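Side-chain contacts in signal transduction protein TRAP (Staphylococcus aureus, PDB 4AE5), which probably acts as a regulator of staphylococcal virulence, its phosphorylated form leading to activation of the agr system, RNAIII synthesis and toxin expression: residues 2-7 / 115-120; 27-32 / 36-41. All coordinates share one frame; numbering follows the deposited sequence.

Contact 1 (2-7 / 115-120); sequences KKLYTS and KIYFGF. With FMT (formic acid), chain E.
The ring of Y117 is met obliquely by the methyl CD1 of L4, which lies 3.8 Å from Y117 CE2; the second methyl of L4 packs nearer the phenol oxygen. At the edge, in the plane of the ring, sits O1 of a formic acid molecule, probably from the crystallisation liquor, accepting a hydrogen bond of 2.8 Å from Y117 OH. The phenol oxygen therefore works both ways, because T6 OG1 donates to Y117 OH at 3.0 Å. With T6 OG1 beside its own backbone N (chi1 -54°), the hydroxyl turns to meet the phenol coming from the opposite direction. Strands 3-9 and 114-120 are not neighbours in the sheet: the axes of 3-7 and 115-120 run nearly perpendicular, at 86°, and come no closer than 11.4 Å, so these side chains meet across the interior of a closed antiparallel barrel. K115 enters the same buried polar cluster through a bend at chi3 (71°), and its NZ donates to the same O1 of the formic acid at 2.8 Å. Y8 and R160 also hydrogen-bond the small molecule. A cationic amine this close would probably favour the ionised, formate form of the ligand.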
ATOM      1  N   LYS A   2     -11.702   7.033   7.130  1.00 26.17           N
ATOM      2  CA  LYS A   2     -10.366   6.520   7.449  1.00 25.44           C
ATOM      3  C   LYS A   2      -9.473   6.746   6.237  1.00 23.87           C
ATOM      4  O   LYS A   2      -9.855   6.377   5.111  1.00 22.97           O
ATOM      5  CB  LYS A   2     -10.428   5.008   7.786  1.00 25.71           C
ATOM      6  CG  LYS A   2      -9.045   4.378   7.994  1.00 28.30           C
ATOM      7  CD  LYS A   2      -9.148   2.891   8.353  1.00 30.83           C
ATOM      8  CE  LYS A   2     -10.273   2.587   9.354  1.00 32.88           C
ATOM      9  NZ  LYS A   2     -10.163   1.129   9.675  1.00 36.49           N
ATOM     10  N   LYS A   3      -8.276   7.281   6.486  1.00 23.68           N
ATOM     11  CA  LYS A   3      -7.304   7.629   5.435  1.00 23.55           C
ATOM     12  C   LYS A   3      -5.911   7.120   5.746  1.00 22.56           C
ATOM     13  O   LYS A   3      -5.539   6.927   6.925  1.00 23.10           O
ATOM     14  CB  LYS A   3      -7.209   9.168   5.272  1.00 23.41           C
ATOM     15  CG  LYS A   3      -8.520   9.821   4.779  1.00 26.75           C
ATOM     16  CD  LYS A   3      -8.429  11.339   4.696  1.00 28.46           C
ATOM     17  CE  LYS A   3      -9.470  11.896   3.744  1.00 32.63           C
ATOM     18  NZ  LYS A   3     -10.781  12.154   4.378  1.00 31.48           N
ATOM     19  N   LEU A   4      -5.123   6.954   4.696  1.00 21.74           N
ATOM     20  CA  LEU A   4      -3.733   6.603   4.890  1.00 22.32           C
ATOM     21  C   LEU A   4      -2.851   7.717   4.357  1.00 21.25           C
ATOM     22  O   LEU A   4      -3.048   8.171   3.211  1.00 21.33           O
ATOM     23  CB  LEU A   4      -3.421   5.264   4.218  1.00 23.65           C
ATOM     24  CG  LEU A   4      -2.091   4.599   4.568  1.00 23.91           C
ATOM     25  CD1 LEU A   4      -2.274   3.076   4.536  1.00 27.65           C
ATOM     26  CD2 LEU A   4      -1.025   5.070   3.588  1.00 23.70           C
ATOM     27  N   TYR A   5      -1.858   8.101   5.187  1.00 20.10           N
ATOM     28  CA  TYR A   5      -0.914   9.170   4.886  1.00 20.93           C
ATOM     29  C   TYR A   5       0.485   8.555   4.731  1.00 21.51           C
ATOM     30  O   TYR A   5       0.923   7.864   5.650  1.00 20.92           O
ATOM     31  CB  TYR A   5      -0.928  10.122   6.063  1.00 21.25           C
ATOM     32  CG  TYR A   5      -2.317  10.724   6.328  1.00 22.30           C
ATOM     33  CD1 TYR A   5      -3.253  10.056   7.130  1.00 23.03           C
ATOM     34  CD2 TYR A   5      -2.689  11.943   5.761  1.00 23.95           C
ATOM     35  CE1 TYR A   5      -4.506  10.598   7.377  1.00 24.57           C
ATOM     36  CE2 TYR A   5      -3.951  12.518   6.018  1.00 25.15           C
ATOM     37  CZ  TYR A   5      -4.835  11.848   6.832  1.00 25.73           C
ATOM     38  OH  TYR A   5      -6.088  12.356   7.049  1.00 28.40           O
ATOM     39  N   THR A   6       1.178   8.825   3.610  1.00 22.58           N
ATOM     40  CA  THR A   6       2.519   8.253   3.348  1.00 22.17           C
ATOM     41  C   THR A   6       3.473   9.435   3.140  1.00 24.08           C
ATOM     42  O   THR A   6       3.113  10.375   2.420  1.00 26.12           O
ATOM     43  CB  THR A   6       2.523   7.337   2.125  1.00 21.52           C
ATOM     44  OG1 THR A   6       1.498   6.334   2.304  1.00 23.64           O
ATOM     45  CG2 THR A   6       3.901   6.631   2.003  1.00 25.53           C
ATOM     46  N   SER A   7       4.625   9.402   3.812  1.00 22.92           N
ATOM     47  CA  SER A   7       5.715  10.375   3.625  1.00 24.54           C
ATOM     48  C   SER A   7       7.023   9.648   3.286  1.00 24.16           C
ATOM     49  O   SER A   7       7.213   8.512   3.682  1.00 23.82           O
ATOM     50  CB  SER A   7       5.932  11.226   4.898  1.00 25.42           C
ATOM     51  OG  SER A   7       4.887  12.172   5.101  1.00 26.68           O
ATOM     52  N   LYS A 115      -3.540   2.948  -5.276  1.00 16.72           N
ATOM     53  CA  LYS A 115      -2.465   2.232  -4.597  1.00 17.25           C
ATOM     54  C   LYS A 115      -3.023   1.005  -3.910  1.00 16.61           C
ATOM     55  O   LYS A 115      -4.171   1.002  -3.383  1.00 17.01           O
ATOM     56  CB  LYS A 115      -1.632   3.159  -3.684  1.00 19.42           C
ATOM     57  CG  LYS A 115      -0.349   2.497  -3.121  1.00 19.89           C
ATOM     58  CD  LYS A 115       0.688   3.545  -2.674  1.00 21.27           C
ATOM     59  CE  LYS A 115       0.242   4.252  -1.429  1.00 23.42           C
ATOM     60  NZ  LYS A 115       1.333   5.175  -0.950  1.00 26.28           N
ATOM     61  N   ILE A 116      -2.215  -0.055  -3.909  1.00 15.35           N
ATOM     62  CA  ILE A 116      -2.539  -1.261  -3.139  1.00 14.75           C
ATOM     63  C   ILE A 116      -1.312  -1.505  -2.210  1.00 14.34           C
ATOM     64  O   ILE A 116      -0.176  -1.422  -2.693  1.00 14.14           O
ATOM     65  CB  ILE A 116      -2.771  -2.499  -4.016  1.00 13.38           C
ATOM     66  CG1 ILE A 116      -4.182  -2.381  -4.657  1.00 14.52           C
ATOM     67  CG2 ILE A 116      -2.643  -3.814  -3.143  1.00 13.23           C
ATOM     68  CD1 ILE A 116      -4.331  -3.351  -5.836  1.00 15.94           C
ATOM     69  N   TYR A 117      -1.554  -1.773  -0.925  1.00 13.74           N
ATOM     70  CA  TYR A 117      -0.540  -2.423  -0.075  1.00 14.87           C
ATOM     71  C   TYR A 117      -0.870  -3.900   0.093  1.00 14.91           C
ATOM     72  O   TYR A 117      -1.973  -4.216   0.553  1.00 16.94           O
ATOM     73  CB  TYR A 117      -0.433  -1.796   1.346  1.00 16.83           C
ATOM     74  CG  TYR A 117       0.235  -0.392   1.502  1.00 18.60           C
ATOM     75  CD1 TYR A 117       0.954   0.213   0.443  1.00 21.46           C
ATOM     76  CD2 TYR A 117       0.173   0.316   2.702  1.00 22.08           C
ATOM     77  CE1 TYR A 117       1.551   1.479   0.593  1.00 24.01           C
ATOM     78  CE2 TYR A 117       0.813   1.593   2.850  1.00 23.78           C
ATOM     79  CZ  TYR A 117       1.491   2.147   1.795  1.00 22.52           C
ATOM     80  OH  TYR A 117       2.108   3.396   1.888  1.00 26.01           O
ATOM     81  N   PHE A 118       0.121  -4.787  -0.157  1.00 12.57           N
ATOM     82  CA  PHE A 118       0.090  -6.176   0.227  1.00 13.65           C
ATOM     83  C   PHE A 118       1.137  -6.349   1.307  1.00 15.10           C
ATOM     84  O   PHE A 118       2.327  -5.996   1.129  1.00 14.23           O
ATOM     85  CB  PHE A 118       0.339  -7.136  -0.947  1.00 14.18           C
ATOM     86  CG  PHE A 118      -0.879  -7.423  -1.794  1.00 14.11           C
ATOM     87  CD1 PHE A 118      -2.009  -8.114  -1.269  1.00 13.97           C
ATOM     88  CD2 PHE A 118      -0.921  -6.988  -3.145  1.00 15.02           C
ATOM     89  CE1 PHE A 118      -3.104  -8.436  -2.112  1.00 13.49           C
ATOM     90  CE2 PHE A 118      -2.009  -7.314  -3.972  1.00 13.57           C
ATOM     91  CZ  PHE A 118      -3.139  -7.971  -3.401  1.00 14.08           C
ATOM     92  N   GLY A 119       0.677  -6.776   2.472  1.00 13.47           N
ATOM     93  CA  GLY A 119       1.568  -7.155   3.576  1.00 13.34           C
ATOM     94  C   GLY A 119       1.750  -8.656   3.665  1.00 13.64           C
ATOM     95  O   GLY A 119       0.780  -9.448   3.748  1.00 14.21           O
ATOM     96  N   PHE A 120       3.003  -9.082   3.699  1.00 14.19           N
ATOM     97  CA  PHE A 120       3.257 -10.548   3.827  1.00 15.18           C
ATOM     98  C   PHE A 120       4.351 -10.804   4.863  1.00 17.22           C
ATOM     99  O   PHE A 120       5.068  -9.865   5.258  1.00 17.21           O
ATOM    100  CB  PHE A 120       3.680 -11.116   2.457  1.00 15.36           C
ATOM    101  CG  PHE A 120       2.560 -11.557   1.574  1.00 14.23           C
ATOM    102  CD1 PHE A 120       1.784 -10.598   0.888  1.00 14.09           C
ATOM    103  CD2 PHE A 120       2.262 -12.889   1.408  1.00 13.96           C
ATOM    104  CE1 PHE A 120       0.785 -10.985   0.059  1.00 12.56           C
ATOM    105  CE2 PHE A 120       1.231 -13.285   0.580  1.00 13.27           C
ATOM    106  CZ  PHE A 120       0.468 -12.345  -0.072  1.00 13.25           C
TER
HETATM  107  C   FMT E1000       4.800   3.372  -0.778  1.00 36.30           C
HETATM  108  O1  FMT E1000       3.650   3.766  -0.469  1.00 39.57           O
HETATM  109  O2  FMT E1000       5.520   4.127  -1.638  1.00 33.86           O

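Contact 2 (27-32 / 36-41)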
ATOM      1  N   PHE A  27       4.301   3.558  10.958  1.00 20.15           N
ATOM      2  CA  PHE A  27       5.038   2.337  10.501  1.00 19.27           C
ATOM      3  C   PHE A  27       6.125   2.786   9.496  1.00 18.49           C
ATOM      4  O   PHE A  27       5.842   3.371   8.436  1.00 18.09           O
ATOM      5  CB  PHE A  27       4.034   1.348   9.895  1.00 18.17           C
ATOM      6  CG  PHE A  27       2.998   0.869  10.914  1.00 19.68           C
ATOM      7  CD1 PHE A  27       3.313  -0.158  11.801  1.00 21.09           C
ATOM      8  CD2 PHE A  27       1.772   1.498  11.030  1.00 21.57           C
ATOM      9  CE1 PHE A  27       2.382  -0.611  12.759  1.00 22.03           C
ATOM     10  CE2 PHE A  27       0.828   1.067  12.000  1.00 22.82           C
ATOM     11  CZ  PHE A  27       1.134   0.010  12.849  1.00 21.53           C
ATOM     12  N   GLN A  28       7.363   2.545   9.839  1.00 19.08           N
ATOM     13  CA  GLN A  28       8.473   3.047   8.990  1.00 18.35           C
ATOM     14  C   GLN A  28       9.216   1.870   8.352  1.00 18.40           C
ATOM     15  O   GLN A  28       9.400   0.820   9.025  1.00 19.36           O
ATOM     16  CB  GLN A  28       9.479   3.857   9.860  1.00 20.25           C
ATOM     17  CG  GLN A  28      10.622   4.368   8.980  1.00 18.94           C
ATOM     18  CD  GLN A  28      11.643   5.244   9.701  1.00 21.14           C
ATOM     19  OE1 GLN A  28      11.724   5.258  10.943  1.00 20.42           O
ATOM     20  NE2 GLN A  28      12.488   5.909   8.891  1.00 19.81           N
ATOM     21  N   PHE A  29       9.575   1.989   7.054  1.00 18.18           N
ATOM     22  CA  PHE A  29      10.271   0.925   6.341  1.00 18.99           C
ATOM     23  C   PHE A  29      11.318   1.437   5.386  1.00 17.79           C
ATOM     24  O   PHE A  29      11.291   2.607   5.022  1.00 18.74           O
ATOM     25  CB  PHE A  29       9.298   0.094   5.477  1.00 16.75           C
ATOM     26  CG  PHE A  29       8.137  -0.441   6.259  1.00 16.52           C
ATOM     27  CD1 PHE A  29       7.012   0.367   6.504  1.00 15.77           C
ATOM     28  CD2 PHE A  29       8.153  -1.732   6.730  1.00 17.15           C
ATOM     29  CE1 PHE A  29       5.943  -0.098   7.273  1.00 15.87           C
ATOM     30  CE2 PHE A  29       7.060  -2.227   7.471  1.00 16.91           C
ATOM     31  CZ  PHE A  29       5.971  -1.393   7.773  1.00 17.24           C
ATOM     32  N   SER A  30      12.216   0.514   4.987  1.00 19.73           N
ATOM     33  CA  SER A  30      13.308   0.800   4.025  1.00 21.62           C
ATOM     34  C   SER A  30      12.922   0.314   2.624  1.00 21.57           C
ATOM     35  O   SER A  30      12.514  -0.861   2.474  1.00 24.09           O
ATOM     36  CB  SER A  30      14.640   0.180   4.494  1.00 24.46           C
ATOM     37  OG  SER A  30      15.661   0.692   3.639  1.00 34.24           O
ATOM     38  N   ALA A  31      12.941   1.226   1.640  1.00 23.07           N
ATOM     39  CA  ALA A  31      12.661   0.887   0.230  1.00 22.58           C
ATOM     40  C   ALA A  31      14.004   1.030  -0.452  1.00 23.51           C
ATOM     41  O   ALA A  31      14.959   1.529   0.162  1.00 21.75           O
ATOM     42  CB  ALA A  31      11.583   1.824  -0.416  1.00 21.40           C
ATOM     43  N   SER A  32      14.115   0.604  -1.703  1.00 23.24           N
ATOM     44  CA  SER A  32      15.447   0.610  -2.337  1.00 25.06           C
ATOM     45  C   SER A  32      15.828   1.990  -2.755  1.00 25.54           C
ATOM     46  O   SER A  32      17.027   2.289  -2.940  1.00 26.78           O
ATOM     47  CB  SER A  32      15.470  -0.334  -3.556  1.00 26.05           C
ATOM     48  OG  SER A  32      14.479   0.052  -4.479  1.00 24.94           O
ATOM     49  N   VAL A  36      10.410   5.158   3.952  1.00 17.41           N
ATOM     50  CA  VAL A  36       8.985   5.414   3.814  1.00 17.52           C
ATOM     51  C   VAL A  36       8.338   5.346   5.232  1.00 18.56           C
ATOM     52  O   VAL A  36       8.667   4.451   6.035  1.00 18.06           O
ATOM     53  CB  VAL A  36       8.362   4.273   2.915  1.00 18.35           C
ATOM     54  CG1 VAL A  36       6.856   4.410   2.824  1.00 19.27           C
ATOM     55  CG2 VAL A  36       8.952   4.295   1.525  1.00 17.77           C
ATOM     56  N   ILE A  37       7.405   6.260   5.536  1.00 19.22           N
ATOM     57  CA  ILE A  37       6.619   6.131   6.756  1.00 18.32           C
ATOM     58  C   ILE A  37       5.092   6.347   6.470  1.00 18.35           C
ATOM     59  O   ILE A  37       4.722   7.185   5.597  1.00 19.15           O
ATOM     60  CB  ILE A  37       7.189   7.046   7.874  1.00 19.26           C
ATOM     61  CG1 ILE A  37       6.690   6.618   9.278  1.00 19.01           C
ATOM     62  CG2 ILE A  37       6.801   8.500   7.618  1.00 18.82           C
ATOM     63  CD1 ILE A  37       7.482   7.269  10.396  1.00 19.49           C
ATOM     64  N   PHE A  38       4.228   5.622   7.201  1.00 18.44           N
ATOM     65  CA  PHE A  38       2.740   5.851   7.047  1.00 17.69           C
ATOM     66  C   PHE A  38       1.963   5.657   8.354  1.00 18.25           C
ATOM     67  O   PHE A  38       2.469   4.988   9.284  1.00 18.12           O
ATOM     68  CB  PHE A  38       2.138   5.016   5.894  1.00 16.68           C
ATOM     69  CG  PHE A  38       2.265   3.507   6.059  1.00 17.29           C
ATOM     70  CD1 PHE A  38       1.327   2.781   6.810  1.00 16.62           C
ATOM     71  CD2 PHE A  38       3.307   2.787   5.435  1.00 16.99           C
ATOM     72  CE1 PHE A  38       1.457   1.375   6.987  1.00 16.84           C
ATOM     73  CE2 PHE A  38       3.430   1.402   5.588  1.00 17.10           C
ATOM     74  CZ  PHE A  38       2.524   0.686   6.357  1.00 17.41           C
ATOM     75  N   GLU A  39       0.758   6.239   8.404  1.00 18.37           N
ATOM     76  CA  GLU A  39      -0.176   6.000   9.476  1.00 19.69           C
ATOM     77  C   GLU A  39      -1.526   5.961   8.858  1.00 19.19           C
ATOM     78  O   GLU A  39      -1.769   6.616   7.875  1.00 19.51           O
ATOM     79  CB  GLU A  39      -0.129   7.080  10.606  1.00 21.77           C
ATOM     80  CG  GLU A  39      -0.356   8.501  10.136  1.00 21.84           C
ATOM     81  CD  GLU A  39      -0.416   9.502  11.298  1.00 23.91           C
ATOM     82  OE1 GLU A  39      -0.633   9.117  12.452  1.00 26.66           O
ATOM     83  OE2 GLU A  39      -0.196  10.668  11.071  1.00 26.01           O
ATOM     84  N   GLU A  40      -2.419   5.215   9.474  1.00 21.97           N
ATOM     85  CA  GLU A  40      -3.785   5.102   9.011  1.00 22.45           C
ATOM     86  C   GLU A  40      -4.691   5.585  10.144  1.00 22.78           C
ATOM     87  O   GLU A  40      -4.662   5.021  11.259  1.00 22.65           O
ATOM     88  CB  GLU A  40      -4.035   3.615   8.779  1.00 22.50           C
ATOM     89  CG  GLU A  40      -5.434   3.223   8.338  1.00 25.63           C
ATOM     90  CD  GLU A  40      -5.383   1.759   7.856  1.00 25.38           C
ATOM     91  OE1 GLU A  40      -5.335   0.788   8.659  1.00 26.83           O
ATOM     92  OE2 GLU A  40      -5.275   1.603   6.670  1.00 26.74           O
ATOM     93  N   THR A  41      -5.581   6.532   9.868  1.00 23.90           N
ATOM     94  CA  THR A  41      -6.398   7.067  10.959  1.00 23.16           C
ATOM     95  C   THR A  41      -7.585   7.804  10.375  1.00 25.12           C
ATOM     96  O   THR A  41      -7.482   8.356   9.263  1.00 21.92           O
ATOM     97  CB  THR A  41      -5.567   8.059  11.846  1.00 24.92           C
ATOM     98  OG1 THR A  41      -6.369   8.615  12.887  1.00 25.93           O
ATOM     99  CG2 THR A  41      -5.008   9.195  11.031  1.00 24.97           C
TER
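Two pairs of backbone hydrogen bonds join F27 to F38 and F29 to V36. F27 N reaches F38 O at 2.9 Å in a nearly straight bond (166° at the hydrogen), while F29 N to V36 O, at 2.8 Å, is just as direct; each pair is closed by the reciprocal bond. Between them Q28 and I37 form the non-hydrogen-bonded pair, where the CA of I37 approaches F27 O and that of Q28 approaches V36 O, both at 3.3 Å. On their side of the sheet CB of Q28 rests against the I37 chain, and the extended glutamine carries its amide away to S35 and the backbone of Y11. The other side carries V36 and the three phenylalanines. F38 holds its CG between backbone N and carbonyl carbon (chi1 61°), which brings the ring toward the neighbouring strand: CB of F27 lies over one face, 4.1 Å from the centroid, in a CH-pi contact. The F29 ring is near parallel to that of F38 but slid aside, touching through F29 CE1 and F38 CE2 at 3.4 Å. A31 CB packs on V36 CG2. Alternating pairs mark antiparallel strands, and their short link makes a beta hairpin, here with an aromatic cluster on one face.

Contact 1 and contact 2 illustrate how one barrel is built both through its interior and along its wall. Their centres lie about 8 Å apart, contact 1 being about 3 Å from the centre of the chain and contact 2 about 9 Å. In sequence the hairpin of contact 2 falls between the two segments of contact 1. Strands 3-9 and 35-41 are adjacent in the sheet, so the contacts touch directly: S7 N lies 2.8 Å from I37 O, a probable hydrogen bond. The hairpin thus forms wall beside strand 3-9, whose inward side chains meet strand 114-120 across the interior. F38 and Y117 also meet, carrying the hairpin's aromatic packing into the core, while V36 approaches the formic acid site.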